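Local coordinates for MarR Like Protein, TVG0766549 (Thermoplasma volcanium, PDB 3LFK) that is of unknown function, reported as a mechanosensitive channel but built like MarR-type winged helix-turn-helix transcriptional regulators, and so may bind DNA, at residues A[10-15]-A[76-81]; A[40-45]-A[98-103]. One frame throughout, in Å; residues are numbered along the deposited sequence.

Overall arrangement
Contact 2 lies near the middle of the chain and is almost wholly buried, whereas contact 1 sits about 10 Å from that centre and is only partly covered. Contact 2 joins two regular helices, 36-47 and 94-116, mainly by aliphatic side chains. Contact 1 ties the N-terminal arm to the corner between helix 66-76 and strand 79-84, and there the chemistry is mixed: a backbone hydrogen bond, a lysine over a tyrosine ring and a bridging water. Their centres are about 13 Å apart, yet the two meet through Phe78, whose CZ packs 3.9 Å from Val99 CG2 and whose CB lies 4.1 Å from Leu42 CD1.

Contact 1 of 2, residues A[10-15]-A[76-81]; sequences SKVLVK and YGFALE
Lys11 lays its side chain beside that of Tyr76, both pointing the same way, and the aliphatic part of the lysine covers one face of the ring. CE stands over the ring centre, 3.5 Å from the centroid of Tyr76, in a CH-pi contact almost exactly along the ring normal. An extended chain brings CE there; the bend at the last torsion (chi4 -56°) then places NZ 4.4 Å from the same centroid, still over the face, as a cation-pi partner. Lysine suits this place because its methylenes can pack on an aromatic while its charge remains hydrated: a water lies 2.8 Å from Lys11 NZ and bonds weakly to Tyr76 OH, whose stronger partner is Glu38. The backbones are joined as well, Lys11 N donating to Tyr76 O at 2.9 Å with an N-H...O angle of 165°. Beside this bond Ser10 OG, anti to its own backbone N, accepts from Val12 N at 3.0 Å in an ST turn. Phe78 lies deeper, and its CZ meets Lys11 CB at 3.7 Å where the two side chains cross obliquely. Val12 CG2 packs against Tyr76 O and Gly77 O and makes an apolar contact with Phe78 CE1 at 4.1 Å. Gly77 ends the preceding helix in a Schellman motif with positive phi; a CB here would run into Val12 CG2 and the carbonyl O of Tyr76. Phe78 also touches Ile24 of strand 23-24, which pairs antiparallel with strand 12-14, while strand 79-84 is an outer strand of the wing sheet, antiparallel to strand 87-92.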
ATOM      1  N   SER A  10      -2.664  -3.501  13.635  1.00 19.74           N
ATOM      2  CA  SER A  10      -2.313  -4.271  12.452  1.00 16.98           C
ATOM      3  C   SER A  10      -3.551  -4.563  11.623  1.00 18.05           C
ATOM      4  O   SER A  10      -4.632  -4.770  12.181  1.00 20.74           O
ATOM      5  CB  SER A  10      -1.700  -5.610  12.847  1.00 19.16           C
ATOM      6  OG  SER A  10      -1.503  -6.431  11.737  1.00 20.53           O
ATOM      7  N   LYS A  11      -3.411  -4.553  10.299  1.00 18.61           N
ATOM      8  CA  LYS A  11      -4.532  -4.911   9.439  1.00 15.83           C
ATOM      9  C   LYS A  11      -4.298  -6.302   8.885  1.00 18.90           C
ATOM     10  O   LYS A  11      -5.091  -6.801   8.076  1.00 22.23           O
ATOM     11  CB  LYS A  11      -4.686  -3.940   8.264  1.00 16.53           C
ATOM     12  CG  LYS A  11      -5.031  -2.527   8.688  1.00 16.26           C
ATOM     13  CD  LYS A  11      -5.412  -1.697   7.454  1.00 17.66           C
ATOM     14  CE  LYS A  11      -5.715  -0.262   7.878  1.00 19.32           C
ATOM     15  NZ  LYS A  11      -6.793  -0.200   8.930  1.00 20.58           N
ATOM     16  N   VAL A  12      -3.211  -6.949   9.305  1.00 18.75           N
ATOM     17  CA  VAL A  12      -2.937  -8.277   8.798  1.00 20.21           C
ATOM     18  C   VAL A  12      -3.436  -9.321   9.819  1.00 21.94           C
ATOM     19  O   VAL A  12      -2.851  -9.498  10.896  1.00 26.60           O
ATOM     20  CB  VAL A  12      -1.436  -8.479   8.529  1.00 21.69           C
ATOM     21  CG1 VAL A  12      -1.182  -9.909   8.075  1.00 20.70           C
ATOM     22  CG2 VAL A  12      -0.968  -7.508   7.442  1.00 20.39           C
ATOM     23  N   LEU A  13      -4.531  -9.990   9.472  1.00 24.74           N
ATOM     24  CA  LEU A  13      -5.146 -11.003  10.333  1.00 26.83           C
ATOM     25  C   LEU A  13      -4.448 -12.332  10.153  1.00 24.36           C
ATOM     26  O   LEU A  13      -4.134 -13.020  11.132  1.00 28.42           O
ATOM     27  CB  LEU A  13      -6.623 -11.151   9.983  1.00 28.53           C
ATOM     28  CG  LEU A  13      -7.506 -10.027  10.528  1.00 31.97           C
ATOM     29  CD1 LEU A  13      -8.898 -10.097   9.906  1.00 30.93           C
ATOM     30  CD2 LEU A  13      -7.576 -10.136  12.047  1.00 39.89           C
ATOM     31  N   VAL A  14      -4.221 -12.685   8.902  1.00 22.23           N
ATOM     32  CA  VAL A  14      -3.521 -13.911   8.551  1.00 27.05           C
ATOM     33  C   VAL A  14      -2.613 -13.602   7.372  1.00 27.10           C
ATOM     34  O   VAL A  14      -3.068 -13.137   6.324  1.00 24.20           O
ATOM     35  CB  VAL A  14      -4.490 -15.039   8.116  1.00 29.27           C
ATOM     36  CG1 VAL A  14      -3.702 -16.333   7.906  1.00 32.79           C
ATOM     37  CG2 VAL A  14      -5.574 -15.242   9.157  1.00 28.88           C
ATOM     38  N   LYS A  15      -1.319 -13.848   7.544  1.00 27.72           N
ATOM     39  CA  LYS A  15      -0.382 -13.605   6.454  1.00 33.27           C
ATOM     40  C   LYS A  15      -0.624 -14.677   5.396  1.00 33.57           C
ATOM     41  O   LYS A  15      -1.078 -15.780   5.710  1.00 34.93           O
ATOM     42  CB  LYS A  15       1.063 -13.677   6.968  1.00 30.83           C
ATOM     43  CG  LYS A  15       1.368 -12.696   8.099  1.00 35.09           C
ATOM     44  CD  LYS A  15       2.794 -12.843   8.623  1.00 39.22           C
ATOM     45  CE  LYS A  15       3.790 -12.309   7.627  1.00 44.49           C
ATOM     46  NZ  LYS A  15       5.159 -12.268   8.200  1.00 45.94           N
ATOM     47  N   TYR A  76       0.349  -1.107  10.118  1.00 15.67           N
ATOM     48  CA  TYR A  76      -0.701  -1.971   9.551  1.00 15.10           C
ATOM     49  C   TYR A  76      -0.175  -3.326   9.103  1.00 14.73           C
ATOM     50  O   TYR A  76      -0.950  -4.253   8.875  1.00 17.71           O
ATOM     51  CB  TYR A  76      -1.337  -1.337   8.292  1.00 15.27           C
ATOM     52  CG  TYR A  76      -2.018  -0.018   8.486  1.00 14.39           C
ATOM     53  CD1 TYR A  76      -2.577   0.352   9.688  1.00 14.28           C
ATOM     54  CD2 TYR A  76      -2.128   0.868   7.406  1.00 16.64           C
ATOM     55  CE1 TYR A  76      -3.232   1.563   9.840  1.00 16.42           C
ATOM     56  CE2 TYR A  76      -2.782   2.073   7.530  1.00 16.53           C
ATOM     57  CZ  TYR A  76      -3.335   2.432   8.740  1.00 17.07           C
ATOM     58  OH  TYR A  76      -3.992   3.629   8.871  1.00 21.33           O
ATOM     59  N   GLY A  77       1.136  -3.429   8.919  1.00 14.68           N
ATOM     60  CA  GLY A  77       1.749  -4.655   8.460  1.00 14.62           C
ATOM     61  C   GLY A  77       1.973  -4.693   6.951  1.00 16.81           C
ATOM     62  O   GLY A  77       2.239  -5.741   6.372  1.00 17.10           O
ATOM     63  N   PHE A  78       1.915  -3.521   6.318  1.00 16.15           N
ATOM     64  CA  PHE A  78       2.058  -3.449   4.854  1.00 16.43           C
ATOM     65  C   PHE A  78       3.431  -3.068   4.327  1.00 16.92           C
ATOM     66  O   PHE A  78       3.720  -3.244   3.127  1.00 16.60           O
ATOM     67  CB  PHE A  78       1.042  -2.460   4.256  1.00 15.94           C
ATOM     68  CG  PHE A  78      -0.412  -2.819   4.496  1.00 14.71           C
ATOM     69  CD1 PHE A  78      -0.802  -4.126   4.816  1.00 16.93           C
ATOM     70  CD2 PHE A  78      -1.401  -1.838   4.390  1.00 15.81           C
ATOM     71  CE1 PHE A  78      -2.163  -4.425   5.022  1.00 16.26           C
ATOM     72  CE2 PHE A  78      -2.748  -2.125   4.593  1.00 15.96           C
ATOM     73  CZ  PHE A  78      -3.141  -3.438   4.914  1.00 17.52           C
ATOM     74  N   ALA A  79       4.288  -2.565   5.207  1.00 15.12           N
ATOM     75  CA  ALA A  79       5.616  -2.171   4.789  1.00 17.35           C
ATOM     76  C   ALA A  79       6.576  -2.305   5.948  1.00 16.53           C
ATOM     77  O   ALA A  79       6.179  -2.383   7.123  1.00 18.18           O
ATOM     78  CB  ALA A  79       5.574  -0.706   4.322  1.00 18.74           C
ATOM     79  N   LEU A  80       7.862  -2.328   5.613  1.00 17.11           N
ATOM     80  CA  LEU A  80       8.851  -2.377   6.672  1.00 18.35           C
ATOM     81  C   LEU A  80      10.141  -1.728   6.239  1.00 21.87           C
ATOM     82  O   LEU A  80      10.309  -1.369   5.065  1.00 22.14           O
ATOM     83  CB  LEU A  80       9.083  -3.812   7.165  1.00 30.64           C
ATOM     84  CG  LEU A  80       9.329  -4.923   6.162  1.00 32.33           C
ATOM     85  CD1 LEU A  80      10.805  -4.958   5.792  1.00 40.95           C
ATOM     86  CD2 LEU A  80       8.924  -6.253   6.792  1.00 36.46           C
ATOM     87  N   GLU A  81      11.021  -1.520   7.215  1.00 21.36           N
ATOM     88  CA  GLU A  81      12.331  -0.916   6.958  1.00 29.99           C
ATOM     89  C   GLU A  81      13.405  -1.973   6.853  1.00 42.66           C
ATOM     90  O   GLU A  81      13.516  -2.855   7.707  1.00 40.07           O
ATOM     91  CB  GLU A  81      12.774  -0.005   8.085  1.00 36.33           C
ATOM     92  CG  GLU A  81      11.794   0.999   8.558  1.00 36.61           C
ATOM     93  CD  GLU A  81      12.293   1.650   9.826  1.00 47.76           C
ATOM     94  OE1 GLU A  81      13.342   2.323   9.760  1.00 39.50           O
ATOM     95  OE2 GLU A  81      11.648   1.473  10.884  1.00 44.57           O
TER
HETATM   96  O   HOH W   1      -7.026   2.515   9.620  1.00 41.14           O

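Contact 2 of 2, residues A[40-45]-A[98-103]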
ATOM      1  N   SER A  40      -2.307   6.471  -1.357  1.00 17.81           N
ATOM      2  CA  SER A  40      -1.358   7.074  -2.299  1.00 17.70           C
ATOM      3  C   SER A  40       0.079   6.589  -2.058  1.00 20.74           C
ATOM      4  O   SER A  40       0.801   6.209  -2.997  1.00 18.81           O
ATOM      5  CB  SER A  40      -1.416   8.600  -2.156  1.00 20.90           C
ATOM      6  OG  SER A  40      -2.674   9.065  -2.601  1.00 36.15           O
ATOM      7  N   LEU A  41       0.514   6.580  -0.795  1.00 17.36           N
ATOM      8  CA  LEU A  41       1.860   6.134  -0.512  1.00 16.41           C
ATOM      9  C   LEU A  41       2.059   4.640  -0.820  1.00 16.37           C
ATOM     10  O   LEU A  41       3.080   4.241  -1.337  1.00 17.15           O
ATOM     11  CB  LEU A  41       2.226   6.409   0.950  1.00 15.68           C
ATOM     12  CG  LEU A  41       3.654   5.953   1.269  1.00 16.91           C
ATOM     13  CD1 LEU A  41       4.699   6.666   0.384  1.00 20.40           C
ATOM     14  CD2 LEU A  41       3.941   6.237   2.738  1.00 19.57           C
ATOM     15  N   LEU A  42       1.082   3.815  -0.458  1.00 14.37           N
ATOM     16  CA  LEU A  42       1.180   2.386  -0.728  1.00 14.06           C
ATOM     17  C   LEU A  42       1.340   2.122  -2.234  1.00 17.48           C
ATOM     18  O   LEU A  42       2.144   1.286  -2.645  1.00 18.10           O
ATOM     19  CB  LEU A  42      -0.076   1.677  -0.183  1.00 15.58           C
ATOM     20  CG  LEU A  42      -0.088   0.153  -0.302  1.00 17.59           C
ATOM     21  CD1 LEU A  42       0.901  -0.431   0.671  1.00 22.05           C
ATOM     22  CD2 LEU A  42      -1.496  -0.376  -0.003  1.00 23.62           C
ATOM     23  N   LEU A  43       0.551   2.826  -3.043  1.00 18.93           N
ATOM     24  CA  LEU A  43       0.624   2.646  -4.492  1.00 19.99           C
ATOM     25  C   LEU A  43       1.938   3.214  -5.032  1.00 17.74           C
ATOM     26  O   LEU A  43       2.486   2.696  -6.007  1.00 21.46           O
ATOM     27  CB  LEU A  43      -0.580   3.318  -5.183  1.00 19.42           C
ATOM     28  CG  LEU A  43      -1.934   2.707  -4.817  1.00 23.60           C
ATOM     29  CD1 LEU A  43      -3.042   3.369  -5.633  1.00 26.58           C
ATOM     30  CD2 LEU A  43      -1.916   1.223  -5.055  1.00 26.30           C
ATOM     31  N   PHE A  44       2.447   4.263  -4.404  1.00 19.11           N
ATOM     32  CA  PHE A  44       3.722   4.827  -4.842  1.00 19.20           C
ATOM     33  C   PHE A  44       4.791   3.744  -4.629  1.00 20.38           C
ATOM     34  O   PHE A  44       5.620   3.483  -5.493  1.00 21.75           O
ATOM     35  CB  PHE A  44       4.041   6.080  -4.023  1.00 20.21           C
ATOM     36  CG  PHE A  44       5.418   6.639  -4.268  1.00 22.62           C
ATOM     37  CD1 PHE A  44       5.643   7.554  -5.294  1.00 25.01           C
ATOM     38  CD2 PHE A  44       6.489   6.249  -3.469  1.00 20.93           C
ATOM     39  CE1 PHE A  44       6.924   8.065  -5.513  1.00 21.25           C
ATOM     40  CE2 PHE A  44       7.770   6.755  -3.676  1.00 20.80           C
ATOM     41  CZ  PHE A  44       7.987   7.664  -4.704  1.00 23.92           C
ATOM     42  N   LEU A  45       4.777   3.091  -3.473  1.00 17.35           N
ATOM     43  CA  LEU A  45       5.747   2.054  -3.200  1.00 16.55           C
ATOM     44  C   LEU A  45       5.604   0.890  -4.186  1.00 18.03           C
ATOM     45  O   LEU A  45       6.606   0.344  -4.658  1.00 20.93           O
ATOM     46  CB  LEU A  45       5.587   1.547  -1.748  1.00 18.45           C
ATOM     47  CG  LEU A  45       5.920   2.613  -0.686  1.00 20.24           C
ATOM     48  CD1 LEU A  45       5.477   2.112   0.709  1.00 20.42           C
ATOM     49  CD2 LEU A  45       7.414   2.893  -0.672  1.00 23.83           C
ATOM     50  N   PHE A  98      -0.036  -7.448  -1.732  1.00 20.02           N
ATOM     51  CA  PHE A  98      -1.375  -7.979  -1.982  1.00 20.68           C
ATOM     52  C   PHE A  98      -2.438  -6.867  -1.998  1.00 22.09           C
ATOM     53  O   PHE A  98      -3.268  -6.771  -2.909  1.00 21.30           O
ATOM     54  CB  PHE A  98      -1.739  -9.009  -0.893  1.00 24.06           C
ATOM     55  CG  PHE A  98      -3.120  -9.588  -1.038  1.00 22.65           C
ATOM     56  CD1 PHE A  98      -3.356 -10.632  -1.924  1.00 28.01           C
ATOM     57  CD2 PHE A  98      -4.187  -9.059  -0.325  1.00 24.17           C
ATOM     58  CE1 PHE A  98      -4.648 -11.132  -2.087  1.00 35.52           C
ATOM     59  CE2 PHE A  98      -5.477  -9.551  -0.484  1.00 35.16           C
ATOM     60  CZ  PHE A  98      -5.705 -10.591  -1.368  1.00 32.09           C
ATOM     61  N   VAL A  99      -2.412  -6.027  -0.965  1.00 16.84           N
ATOM     62  CA  VAL A  99      -3.397  -4.973  -0.840  1.00 15.40           C
ATOM     63  C   VAL A  99      -3.208  -3.932  -1.934  1.00 17.04           C
ATOM     64  O   VAL A  99      -4.183  -3.455  -2.510  1.00 18.51           O
ATOM     65  CB  VAL A  99      -3.292  -4.349   0.574  1.00 20.27           C
ATOM     66  CG1 VAL A  99      -4.087  -3.075   0.655  1.00 21.12           C
ATOM     67  CG2 VAL A  99      -3.816  -5.366   1.603  1.00 21.67           C
ATOM     68  N   ALA A 100      -1.956  -3.586  -2.211  1.00 17.61           N
ATOM     69  CA  ALA A 100      -1.649  -2.582  -3.237  1.00 19.43           C
ATOM     70  C   ALA A 100      -2.141  -3.079  -4.588  1.00 20.56           C
ATOM     71  O   ALA A 100      -2.738  -2.318  -5.344  1.00 19.69           O
ATOM     72  CB  ALA A 100      -0.131  -2.323  -3.284  1.00 16.90           C
ATOM     73  N   GLN A 101      -1.906  -4.351  -4.880  1.00 19.52           N
ATOM     74  CA  GLN A 101      -2.346  -4.905  -6.165  1.00 22.24           C
ATOM     75  C   GLN A 101      -3.882  -4.966  -6.258  1.00 24.17           C
ATOM     76  O   GLN A 101      -4.459  -4.670  -7.312  1.00 21.46           O
ATOM     77  CB  GLN A 101      -1.752  -6.294  -6.369  1.00 22.88           C
ATOM     78  CG  GLN A 101      -1.794  -6.780  -7.843  1.00 35.02           C
ATOM     79  CD  GLN A 101      -1.029  -5.871  -8.806  1.00 34.79           C
ATOM     80  OE1 GLN A 101      -0.416  -4.879  -8.404  1.00 41.29           O
ATOM     81  NE2 GLN A 101      -1.063  -6.212 -10.093  1.00 45.78           N
ATOM     82  N   ALA A 102      -4.555  -5.328  -5.162  1.00 21.08           N
ATOM     83  CA  ALA A 102      -6.014  -5.398  -5.159  1.00 20.09           C
ATOM     84  C   ALA A 102      -6.614  -4.035  -5.459  1.00 20.95           C
ATOM     85  O   ALA A 102      -7.583  -3.914  -6.226  1.00 22.22           O
ATOM     86  CB  ALA A 102      -6.515  -5.911  -3.815  1.00 20.05           C
ATOM     87  N   ILE A 103      -6.036  -2.996  -4.860  1.00 19.24           N
ATOM     88  CA  ILE A 103      -6.510  -1.641  -5.072  1.00 15.73           C
ATOM     89  C   ILE A 103      -6.207  -1.207  -6.508  1.00 21.45           C
ATOM     90  O   ILE A 103      -7.061  -0.587  -7.157  1.00 20.50           O
ATOM     91  CB  ILE A 103      -5.836  -0.666  -4.058  1.00 21.69           C
ATOM     92  CG1 ILE A 103      -6.386  -0.957  -2.650  1.00 20.11           C
ATOM     93  CG2 ILE A 103      -6.103   0.809  -4.447  1.00 21.58           C
ATOM     94  CD1 ILE A 103      -5.644  -0.200  -1.509  1.00 17.47           C
TER
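Leu42 and Leu43 of helix 36-47 pack against Val99, Ala100 and Ile103 of the long C-terminal helix 94-116, part of the core of a winged helix-turn-helix domain of the MarR-like kind. The short segments cross nearly at right angles (-101°), with their axes 9.4 Å apart at closest approach, so the interface is compact: a few side chains around the crossing point carry it.

The tight part is centred on Leu42 and Ala100. Leu42 points toward the other helix, with CG anti to its backbone N (chi1 -176°), and CG rests 3.9 Å from Ala100 CB. Its CD2 branch reaches on to Val99 CG1 at 3.8 Å, the two side chains crossing at about a right angle. Alanine suits the crossing because its single methyl lets the leucine come close to the helix backbone: Leu42 CD2 also lies 3.9 Å from Ala100 CA. Beta-branched Val99 offers a methyl at the flank, and Ile103, one turn further on, meets the same CD2 through CD1 at a looser 4.4 Å.

The contact opens toward Leu43, which is partly exposed. Its bond from the backbone does not aim at helix 94-116, but its end turns nearer, and CD1 meets Ile103 CG2 at 4.2 Å. At this edge the first bond of Gln101 points away from segment 40-45, though its side chain touches Lys46, the residue after Leu45. Another side of helix 36-47 faces helix 66-76, where Leu41 packs on Val69, Leu70 and Leu73. The one close touch on the Leu43 side is made by its CD2 methyl, which stops 3.6 Å from the carbonyl oxygen Ala100 O.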